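Local coordinates for CdiA-CT toxin, Conserved domain protein (Yersinia pseudotuberculosis serotype O:3, PDB 4ZQU), which is the C-terminal toxin domain of a contact-dependent growth inhibition protein, probably a PDDEXK-type nuclease, held here by its immunity protein CdiI, at residues G14-P19 and Y24-R29. Residues are numbered along the deposited sequence; the frame is centred on the assembly and turned at random.
Sequences GSRLPP and YDYFDR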
loop_
_atom_site.group_PDB
_atom_site.type_symbol
_atom_site.label_atom_id
_atom_site.label_comp_id
_atom_site.label_asym_id
_atom_site.label_seq_id
_atom_site.Cartn_x
_atom_site.Cartn_y
_atom_site.Cartn_z
ATOM N N GLY A 14 8.896 -1.137 11.779
ATOM C CA GLY A 14 7.911 -1.728 10.892
ATOM C C GLY A 14 7.207 -0.706 10.021
ATOM O O GLY A 14 6.290 -1.047 9.276
ATOM N N SER A 15 7.642 0.547 10.109
ATOM C CA SER A 15 7.014 1.630 9.359
ATOM C C SER A 15 7.454 1.666 7.902
ATOM O O SER A 15 6.698 2.106 7.037
ATOM C CB SER A 15 7.316 2.978 10.015
ATOM O OG SER A 15 6.658 3.094 11.263
ATOM N N ARG A 16 8.673 1.209 7.636
ATOM C CA ARG A 16 9.230 1.265 6.287
ATOM C C ARG A 16 8.434 0.443 5.282
ATOM O O ARG A 16 8.263 -0.767 5.438
ATOM C CB ARG A 16 10.682 0.793 6.281
ATOM C CG ARG A 16 11.286 0.758 4.889
ATOM C CD ARG A 16 11.667 2.145 4.419
ATOM N NE ARG A 16 13.040 2.468 4.789
ATOM C CZ ARG A 16 14.015 2.697 3.915
ATOM N NH1 ARG A 16 13.763 2.656 2.614
ATOM N NH2 ARG A 16 15.237 2.977 4.341
ATOM N N LEU A 17 7.952 1.122 4.247
ATOM C CA LEU A 17 7.257 0.475 3.146
ATOM C C LEU A 17 8.261 -0.072 2.140
ATOM O O LEU A 17 9.373 0.448 2.031
ATOM C CB LEU A 17 6.308 1.462 2.469
ATOM C CG LEU A 17 5.108 1.905 3.303
ATOM C CD1 LEU A 17 4.473 3.133 2.685
ATOM C CD2 LEU A 17 4.103 0.775 3.407
ATOM N N PRO A 18 7.876 -1.128 1.405
ATOM C CA PRO A 18 8.755 -1.677 0.368
ATOM C C PRO A 18 9.056 -0.629 -0.698
ATOM O O PRO A 18 8.214 0.236 -0.942
ATOM C CB PRO A 18 7.942 -2.843 -0.206
ATOM C CG PRO A 18 6.523 -2.520 0.132
ATOM C CD PRO A 18 6.588 -1.841 1.464
ATOM N N PRO A 19 10.244 -0.703 -1.317
ATOM C CA PRO A 19 10.741 0.311 -2.251
ATOM C C PRO A 19 9.730 0.724 -3.317
ATOM O O PRO A 19 8.930 -0.096 -3.774
ATOM C CB PRO A 19 11.947 -0.376 -2.891
ATOM C CG PRO A 19 12.434 -1.295 -1.838
ATOM C CD PRO A 19 11.204 -1.807 -1.149
ATOM N N TYR A 24 5.081 7.189 -0.933
ATOM C CA TYR A 24 5.152 6.909 0.498
ATOM C C TYR A 24 6.307 5.973 0.836
ATOM O O TYR A 24 6.417 4.878 0.282
ATOM C CB TYR A 24 3.835 6.309 0.994
ATOM C CG TYR A 24 2.640 7.218 0.819
ATOM C CD1 TYR A 24 2.786 8.600 0.827
ATOM C CD2 TYR A 24 1.369 6.694 0.635
ATOM C CE1 TYR A 24 1.697 9.436 0.663
ATOM C CE2 TYR A 24 0.272 7.522 0.470
ATOM C CZ TYR A 24 0.443 8.892 0.484
ATOM O OH TYR A 24 -0.643 9.722 0.321
ATOM N N ASP A 25 7.164 6.411 1.752
ATOM C CA ASP A 25 8.322 5.624 2.154
ATOM C C ASP A 25 8.089 4.970 3.510
ATOM O O ASP A 25 8.549 3.857 3.761
ATOM C CB ASP A 25 9.570 6.507 2.188
ATOM C CG ASP A 25 9.856 7.156 0.845
ATOM O OD1 ASP A 25 9.735 6.467 -0.188
ATOM O OD2 ASP A 25 10.190 8.357 0.819
ATOM N N TYR A 26 7.363 5.665 4.378
ATOM C CA TYR A 26 7.048 5.144 5.703
ATOM C C TYR A 26 5.558 5.199 5.996
ATOM O O TYR A 26 4.847 6.078 5.512
ATOM C CB TYR A 26 7.811 5.913 6.778
ATOM C CG TYR A 26 9.296 5.688 6.724
ATOM C CD1 TYR A 26 9.877 4.620 7.390
ATOM C CD2 TYR A 26 10.118 6.536 5.997
ATOM C CE1 TYR A 26 11.235 4.401 7.337
ATOM C CE2 TYR A 26 11.480 6.327 5.938
ATOM C CZ TYR A 26 12.032 5.257 6.609
ATOM O OH TYR A 26 13.389 5.044 6.558
ATOM N N PHE A 27 5.095 4.252 6.803
ATOM C CA PHE A 27 3.703 4.203 7.209
ATOM C C PHE A 27 3.607 3.761 8.659
ATOM O O PHE A 27 3.978 2.636 8.991
ATOM C CB PHE A 27 2.914 3.252 6.306
ATOM C CG PHE A 27 1.431 3.251 6.566
ATOM C CD1 PHE A 27 0.758 4.430 6.816
ATOM C CD2 PHE A 27 0.713 2.069 6.558
ATOM C CE1 PHE A 27 -0.606 4.433 7.051
ATOM C CE2 PHE A 27 -0.650 2.068 6.796
ATOM C CZ PHE A 27 -1.307 3.251 7.041
ATOM N N ASP A 28 3.132 4.649 9.527
ATOM C CA ASP A 28 2.887 4.280 10.916
ATOM C C ASP A 28 1.726 3.296 10.942
ATOM O O ASP A 28 0.575 3.677 10.751
ATOM C CB ASP A 28 2.591 5.514 11.772
ATOM C CG ASP A 28 2.599 5.213 13.264
ATOM O OD1 ASP A 28 2.061 4.163 13.672
ATOM O OD2 ASP A 28 3.140 6.034 14.032
ATOM N N ARG A 29 2.037 2.027 11.179
ATOM C CA ARG A 29 1.057 0.958 11.037
ATOM C C ARG A 29 -0.058 1.040 12.070
ATOM O O ARG A 29 -1.082 0.373 11.932
ATOM C CB ARG A 29 1.743 -0.406 11.129
ATOM C CG ARG A 29 2.964 -0.544 10.242
ATOM C CD ARG A 29 2.657 -0.240 8.782
ATOM N NE ARG A 29 3.869 -0.321 7.974
ATOM C CZ ARG A 29 4.054 -1.184 6.982
ATOM N NH1 ARG A 29 3.096 -2.035 6.651
ATOM N NH2 ARG A 29 5.197 -1.189 6.311
HETATM O O HOH W 1 4.904 1.187 12.414
HETATM O O HOH W 2 8.358 3.411 -1.052
#
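The carbonyl O of Ser15 takes the backbone N-H of Phe27 at 2.7 Å between Phe27 N and Ser15 O, and the CA-H of Tyr26 adds a weaker contact to the same oxygen. Two residues on, Leu17 N donates to Asp25 O at 2.8 Å. These two bonds flank Arg16 and Tyr26, whose backbones form a single antiparallel bridge with their CA atoms 4.5 Å apart. On one face of the bridge Arg16 leaves with CG anti to its backbone N (chi1 177°), then bends at chi2 and chi3, which lays its CD over the Tyr26 ring in an off-centre CH-pi contact, 4.1 Å from CD to the ring centroid. Arg16 NE comes to 3.1 Å from Tyr26 OH, with guanidinium and ring planes 57° apart; Arg16 NH2 makes a salt bridge to Asp5 of helix 3-9. On the other face Leu17 packs against 24-29: its CD1 lies 3.7 Å from Tyr24 CB and also touches Phe27 CB, while CD2 sits over one face of the Arg29 guanidinium. That guanidinium turns its edge to the carbonyl O atoms of Ser15 and Arg16, and its NH1 is hydrogen-bonded to Ser29 OG of the CdiI chain. A water donates to Ser15 OG, itself hydrogen-bonded to Pro12 O, and accepts from Arg29 N, tying the two segments next to Asp28, whose OD1 makes a salt bridge with Arg69 of the CdiI chain. Asp25 and Tyr26 share the single residue Val35 of strand 33-39 through backbone hydrogen bonds, a classic beta bulge. Loop 14-19 thus edges strand 26-27, an outermost strand of the mixed sheet within this chain, beside the immunity protein, in a domain of the PDDEXK restriction endonuclease-like clan.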